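PDB 1JOV: HI1317 from Haemophilus influenzae, which probably interconverts the alpha and beta anomers of D-glucose 6-phosphate. Local coordinates for residues I35-W45 against V125-L135. Numbering follows the deposited sequence.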
ATOM      1  N   ILE A  35      -0.104  -0.610  11.622  1.00 18.08           N
ATOM      2  CA  ILE A  35      -0.784  -1.558  10.713  1.00 16.02           C
ATOM      3  C   ILE A  35      -2.229  -1.755  11.162  1.00 18.23           C
ATOM      4  O   ILE A  35      -2.497  -2.257  12.265  1.00 17.77           O
ATOM      5  CB  ILE A  35      -0.132  -2.967  10.710  1.00 17.28           C
ATOM      6  CG1 ILE A  35       1.383  -2.818  10.391  1.00 18.54           C
ATOM      7  CG2 ILE A  35      -0.879  -3.894   9.650  1.00 17.67           C
ATOM      8  CD1 ILE A  35       2.414  -2.607  11.576  1.00 19.32           C
ATOM      9  N   SER A  36      -3.187  -1.392  10.340  1.00 19.01           N
ATOM     10  CA  SER A  36      -4.558  -1.605  10.718  1.00 21.31           C
ATOM     11  C   SER A  36      -4.863  -3.126  10.575  1.00 20.44           C
ATOM     12  O   SER A  36      -4.605  -3.762   9.528  1.00 17.36           O
ATOM     13  CB  SER A  36      -5.458  -0.879   9.712  1.00 18.37           C
ATOM     14  OG  SER A  36      -6.742  -1.463   9.676  1.00 19.27           O
ATOM     15  N   LEU A  37      -5.517  -3.726  11.549  1.00 15.67           N
ATOM     16  CA  LEU A  37      -5.902  -5.156  11.368  1.00 14.29           C
ATOM     17  C   LEU A  37      -7.041  -5.305  10.316  1.00 14.89           C
ATOM     18  O   LEU A  37      -7.207  -6.365   9.705  1.00 18.25           O
ATOM     19  CB  LEU A  37      -6.313  -5.760  12.707  1.00 19.70           C
ATOM     20  CG  LEU A  37      -5.244  -5.886  13.797  1.00 16.59           C
ATOM     21  CD1 LEU A  37      -5.725  -6.835  14.895  1.00 20.15           C
ATOM     22  CD2 LEU A  37      -3.918  -6.367  13.210  1.00 19.98           C
ATOM     23  N   GLN A  38      -7.767  -4.202  10.098  1.00 16.19           N
ATOM     24  CA  GLN A  38      -8.755  -4.219   9.053  1.00 19.55           C
ATOM     25  C   GLN A  38      -7.906  -4.146   7.754  1.00 15.04           C
ATOM     26  O   GLN A  38      -7.195  -3.166   7.528  1.00 17.40           O
ATOM     27  CB  GLN A  38      -9.749  -3.077   9.062  1.00 21.03           C
ATOM     28  CG  GLN A  38     -10.611  -3.054   7.811  1.00 17.94           C
ATOM     29  CD  GLN A  38     -11.602  -1.925   7.823  1.00 22.87           C
ATOM     30  OE1 GLN A  38     -12.514  -1.916   8.646  1.00 22.60           O
ATOM     31  NE2 GLN A  38     -11.624  -0.874   7.020  1.00 23.43           N
ATOM     32  N   GLY A  39      -8.010  -5.142   6.928  1.00 16.39           N
ATOM     33  CA  GLY A  39      -7.308  -5.164   5.622  1.00 15.58           C
ATOM     34  C   GLY A  39      -5.781  -5.436   5.778  1.00 15.44           C
ATOM     35  O   GLY A  39      -5.047  -5.217   4.776  1.00 14.92           O
ATOM     36  N   ALA A  40      -5.333  -5.868   6.950  1.00 15.12           N
ATOM     37  CA  ALA A  40      -3.879  -6.038   7.207  1.00 16.54           C
ATOM     38  C   ALA A  40      -3.172  -4.875   6.531  1.00 17.70           C
ATOM     39  O   ALA A  40      -2.223  -5.084   5.717  1.00 14.42           O
ATOM     40  CB  ALA A  40      -3.427  -7.395   6.593  1.00 16.61           C
ATOM     41  N   GLN A  41      -3.581  -3.641   6.824  1.00 13.10           N
ATOM     42  CA  GLN A  41      -3.172  -2.519   6.033  1.00 13.87           C
ATOM     43  C   GLN A  41      -2.088  -1.653   6.652  1.00 17.86           C
ATOM     44  O   GLN A  41      -2.308  -0.989   7.673  1.00 14.87           O
ATOM     45  CB  GLN A  41      -4.387  -1.666   5.665  1.00 13.49           C
ATOM     46  CG  GLN A  41      -4.152  -0.637   4.652  1.00 14.95           C
ATOM     47  CD  GLN A  41      -5.484  -0.102   4.130  1.00 15.52           C
ATOM     48  OE1 GLN A  41      -6.484  -0.807   4.036  1.00 16.84           O
ATOM     49  NE2 GLN A  41      -5.421   1.189   3.691  1.00 16.45           N
ATOM     50  N   LEU A  42      -0.845  -1.786   6.204  1.00 15.80           N
ATOM     51  CA  LEU A  42       0.198  -0.867   6.700  1.00 15.60           C
ATOM     52  C   LEU A  42      -0.221   0.613   6.402  1.00 16.36           C
ATOM     53  O   LEU A  42      -0.549   0.940   5.232  1.00 15.67           O
ATOM     54  CB  LEU A  42       1.460  -1.213   5.901  1.00 16.98           C
ATOM     55  CG  LEU A  42       2.712  -0.403   6.302  1.00 16.80           C
ATOM     56  CD1 LEU A  42       3.213  -0.499   7.786  1.00 19.10           C
ATOM     57  CD2 LEU A  42       3.861  -0.816   5.339  1.00 18.84           C
ATOM     58  N   ILE A  43      -0.427   1.412   7.451  1.00 15.14           N
ATOM     59  CA  ILE A  43      -0.731   2.821   7.215  1.00 18.51           C
ATOM     60  C   ILE A  43       0.302   3.879   7.532  1.00 22.76           C
ATOM     61  O   ILE A  43       0.090   5.060   7.194  1.00 19.90           O
ATOM     62  CB  ILE A  43      -2.087   3.131   7.930  1.00 19.50           C
ATOM     63  CG1 ILE A  43      -2.036   2.704   9.395  1.00 22.38           C
ATOM     64  CG2 ILE A  43      -3.159   2.340   7.170  1.00 21.72           C
ATOM     65  CD1 ILE A  43      -3.189   3.285  10.249  1.00 22.56           C
ATOM     66  N   SER A  44       1.394   3.451   8.164  1.00 16.74           N
ATOM     67  CA  SER A  44       2.486   4.399   8.460  1.00 20.91           C
ATOM     68  C   SER A  44       3.796   3.602   8.525  1.00 15.71           C
ATOM     69  O   SER A  44       3.821   2.476   9.021  1.00 17.88           O
ATOM     70  CB  SER A  44       2.250   5.017   9.827  1.00 22.12           C
ATOM     71  OG  SER A  44       3.358   5.826  10.267  1.00 26.08           O
ATOM     72  N   TRP A  45       4.819   4.184   7.991  1.00 19.67           N
ATOM     73  CA  TRP A  45       6.138   3.547   8.113  1.00 18.37           C
ATOM     74  C   TRP A  45       7.196   4.641   8.094  1.00 23.65           C
ATOM     75  O   TRP A  45       7.328   5.342   7.102  1.00 22.16           O
ATOM     76  CB  TRP A  45       6.399   2.415   7.070  1.00 19.99           C
ATOM     77  CG  TRP A  45       7.809   1.954   7.135  1.00 20.90           C
ATOM     78  CD1 TRP A  45       8.473   1.427   8.213  1.00 25.51           C
ATOM     79  CD2 TRP A  45       8.755   1.983   6.053  1.00 19.81           C
ATOM     80  NE1 TRP A  45       9.761   1.089   7.854  1.00 28.98           N
ATOM     81  CE2 TRP A  45       9.984   1.526   6.567  1.00 26.00           C
ATOM     82  CE3 TRP A  45       8.709   2.426   4.734  1.00 23.05           C
ATOM     83  CZ2 TRP A  45      11.110   1.399   5.760  1.00 27.89           C
ATOM     84  CZ3 TRP A  45       9.849   2.333   3.933  1.00 28.94           C
ATOM     85  CH2 TRP A  45      11.034   1.868   4.482  1.00 27.50           C
ATOM     86  N   VAL A 125      -0.424 -11.931   4.653  1.00 14.03           N
ATOM     87  CA  VAL A 125       0.440 -10.778   4.350  1.00 13.43           C
ATOM     88  C   VAL A 125       1.591 -10.833   5.317  1.00 18.70           C
ATOM     89  O   VAL A 125       1.395 -11.000   6.528  1.00 17.69           O
ATOM     90  CB  VAL A 125      -0.268  -9.413   4.507  1.00 15.30           C
ATOM     91  CG1 VAL A 125       0.750  -8.293   4.545  1.00 18.96           C
ATOM     92  CG2 VAL A 125      -1.268  -9.190   3.376  1.00 15.47           C
ATOM     93  N   SER A 126       2.811 -10.680   4.789  1.00 16.12           N
ATOM     94  CA  SER A 126       3.922 -10.537   5.711  1.00 15.80           C
ATOM     95  C   SER A 126       4.542  -9.163   5.522  1.00 17.78           C
ATOM     96  O   SER A 126       4.599  -8.622   4.438  1.00 18.51           O
ATOM     97  CB  SER A 126       5.090 -11.558   5.461  1.00 19.48           C
ATOM     98  OG  SER A 126       5.619 -11.420   4.153  1.00 21.01           O
ATOM     99  N   MET A 127       5.113  -8.636   6.589  1.00 15.60           N
ATOM    100  CA  MET A 127       5.784  -7.361   6.517  1.00 17.11           C
ATOM    101  C   MET A 127       7.109  -7.477   7.269  1.00 19.24           C
ATOM    102  O   MET A 127       7.089  -7.916   8.388  1.00 22.00           O
ATOM    103  CB  MET A 127       4.955  -6.243   7.184  1.00 20.38           C
ATOM    104  CG  MET A 127       3.541  -6.134   6.521  1.00 20.35           C
ATOM    105  SD  MET A 127       2.610  -4.809   7.400  1.00 17.97           S
ATOM    106  CE  MET A 127       0.991  -5.032   6.608  1.00 17.78           C
ATOM    107  N   VAL A 128       8.227  -7.132   6.632  1.00 21.11           N
ATOM    108  CA  VAL A 128       9.535  -7.230   7.221  1.00 21.10           C
ATOM    109  C   VAL A 128      10.128  -5.808   7.251  1.00 17.12           C
ATOM    110  O   VAL A 128      10.295  -5.178   6.217  1.00 20.78           O
ATOM    111  CB  VAL A 128      10.480  -8.194   6.439  1.00 23.46           C
ATOM    112  CG1 VAL A 128      11.824  -8.315   7.155  1.00 27.58           C
ATOM    113  CG2 VAL A 128       9.837  -9.558   6.262  1.00 23.73           C
ATOM    114  N   PHE A 129      10.423  -5.333   8.458  1.00 21.92           N
ATOM    115  CA  PHE A 129      10.975  -4.000   8.690  1.00 25.52           C
ATOM    116  C   PHE A 129      12.457  -4.015   9.107  1.00 23.19           C
ATOM    117  O   PHE A 129      12.829  -4.597  10.133  1.00 26.40           O
ATOM    118  CB  PHE A 129      10.191  -3.295   9.828  1.00 24.13           C
ATOM    119  CG  PHE A 129       8.693  -3.222   9.584  1.00 21.32           C
ATOM    120  CD1 PHE A 129       8.159  -2.143   8.887  1.00 22.62           C
ATOM    121  CD2 PHE A 129       7.817  -4.200  10.027  1.00 26.40           C
ATOM    122  CE1 PHE A 129       6.817  -2.013   8.634  1.00 20.83           C
ATOM    123  CE2 PHE A 129       6.463  -4.077   9.796  1.00 21.17           C
ATOM    124  CZ  PHE A 129       5.929  -2.989   9.093  1.00 16.02           C
ATOM    125  N   THR A 130      13.249  -3.364   8.292  1.00 29.22           N
ATOM    126  CA  THR A 130      14.693  -3.159   8.499  1.00 34.48           C
ATOM    127  C   THR A 130      14.872  -1.672   8.162  1.00 30.28           C
ATOM    128  O   THR A 130      14.079  -0.809   8.562  1.00 26.66           O
ATOM    129  CB  THR A 130      15.506  -4.055   7.508  1.00 33.22           C
ATOM    130  OG1 THR A 130      15.087  -3.828   6.136  1.00 32.39           O
ATOM    131  CG2 THR A 130      15.311  -5.526   7.837  1.00 30.50           C
ATOM    132  N   ASP A 131      15.924  -1.304   7.440  1.00 31.52           N
ATOM    133  CA  ASP A 131      15.899   0.029   6.870  1.00 27.38           C
ATOM    134  C   ASP A 131      14.964   0.077   5.679  1.00 25.73           C
ATOM    135  O   ASP A 131      14.684   1.148   5.126  1.00 30.82           O
ATOM    136  CB  ASP A 131      17.319   0.424   6.384  1.00 29.82           C
ATOM    137  CG  ASP A 131      17.882  -0.562   5.354  1.00 28.68           C
ATOM    138  OD1 ASP A 131      18.024  -1.775   5.671  1.00 40.90           O
ATOM    139  OD2 ASP A 131      18.230  -0.216   4.185  1.00 58.36           O
ATOM    140  N   LYS A 132      14.493  -1.059   5.257  1.00 26.04           N
ATOM    141  CA  LYS A 132      13.569  -1.096   4.134  1.00 31.11           C
ATOM    142  C   LYS A 132      12.254  -1.713   4.657  1.00 27.87           C
ATOM    143  O   LYS A 132      12.207  -2.195   5.789  1.00 25.99           O
ATOM    144  CB  LYS A 132      14.194  -1.847   2.954  1.00 31.37           C
ATOM    145  CG  LYS A 132      15.619  -1.442   2.596  1.00 30.24           C
ATOM    146  CD  LYS A 132      16.069  -2.093   1.281  1.00 52.92           C
ATOM    147  CE  LYS A 132      17.242  -1.350   0.656  1.00 52.10           C
ATOM    148  NZ  LYS A 132      17.839  -2.106  -0.483  1.00 58.43           N
ATOM    149  N   CYS A 133      11.169  -1.720   3.835  1.00 24.02           N
ATOM    150  CA  CYS A 133       9.892  -2.357   4.227  1.00 19.43           C
ATOM    151  C   CYS A 133       9.510  -3.388   3.174  1.00 18.75           C
ATOM    152  O   CYS A 133       9.185  -3.029   2.047  1.00 24.42           O
ATOM    153  CB  CYS A 133       8.778  -1.335   4.420  1.00 27.27           C
ATOM    154  SG  CYS A 133       7.131  -2.058   4.689  1.00 24.22           S
ATOM    155  N   HIS A 134       9.555  -4.688   3.551  1.00 22.64           N
ATOM    156  CA  HIS A 134       9.196  -5.625   2.492  1.00 23.33           C
ATOM    157  C   HIS A 134       7.808  -6.216   2.789  1.00 19.32           C
ATOM    158  O   HIS A 134       7.653  -6.959   3.760  1.00 19.76           O
ATOM    159  CB  HIS A 134      10.267  -6.736   2.417  1.00 22.63           C
ATOM    160  CG  HIS A 134      10.137  -7.600   1.195  1.00 34.61           C
ATOM    161  ND1 HIS A 134      11.018  -8.626   0.904  1.00 39.44           N
ATOM    162  CD2 HIS A 134       9.232  -7.587   0.189  1.00 32.22           C
ATOM    163  CE1 HIS A 134      10.662  -9.204  -0.226  1.00 33.47           C
ATOM    164  NE2 HIS A 134       9.580  -8.599  -0.688  1.00 36.79           N
ATOM    165  N   LEU A 135       6.810  -5.910   2.000  1.00 21.05           N
ATOM    166  CA  LEU A 135       5.457  -6.354   2.196  1.00 18.27           C
ATOM    167  C   LEU A 135       5.057  -7.373   1.102  1.00 16.83           C
ATOM    168  O   LEU A 135       5.148  -7.044  -0.079  1.00 18.68           O
ATOM    169  CB  LEU A 135       4.605  -5.118   2.081  1.00 18.04           C
ATOM    170  CG  LEU A 135       3.172  -5.240   2.468  1.00 19.77           C
ATOM    171  CD1 LEU A 135       2.616  -3.881   2.844  1.00 21.74           C
ATOM    172  CD2 LEU A 135       2.365  -5.860   1.352  1.00 17.93           C
TER
HETATM  173  O   HOH W   1      11.680   0.200   9.369  1.00 30.13           O
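Trp45 lays one face of its indole on Cys133, whose CB sits above the six-membered ring, 3.5 Å from the centroid and 4° off the normal, a CH-pi contact. With CG anti to the backbone N (chi1 172°), the indole reaches across to the hairpin turn of 125-135, where Asp131 O meets its edge, 3.6 Å from CZ2. Phe129 comes obliquely to the five-membered ring, planes at 47°. One water ties the indole down, accepting from Trp45 NE1 at 2.6 Å and donating to Thr130 O. Next inward, Leu42 forks: CD1 meets the edge of the Phe129 ring, while CD2 packs on Cys133 SG (3.6 Å) and Leu135 CD1. The extended chain of Met127 brings CE against both Ile35 CG2 (3.7 Å) and Leu42 CB, close to Ala40 O. In the loop at the indole edge, Lys132 N donates to Thr130 OG1 (3.0 Å), an ST turn, and Asp53 OD1 accepts a hydrogen bond from Trp45 N. Leu26 and Ala33 also touch Phe129. The two hairpins belong to different antiparallel sheets, and their buried apolar faces form part of the core between layers in the beta-sandwich fold of the galactose mutarotase superfamily.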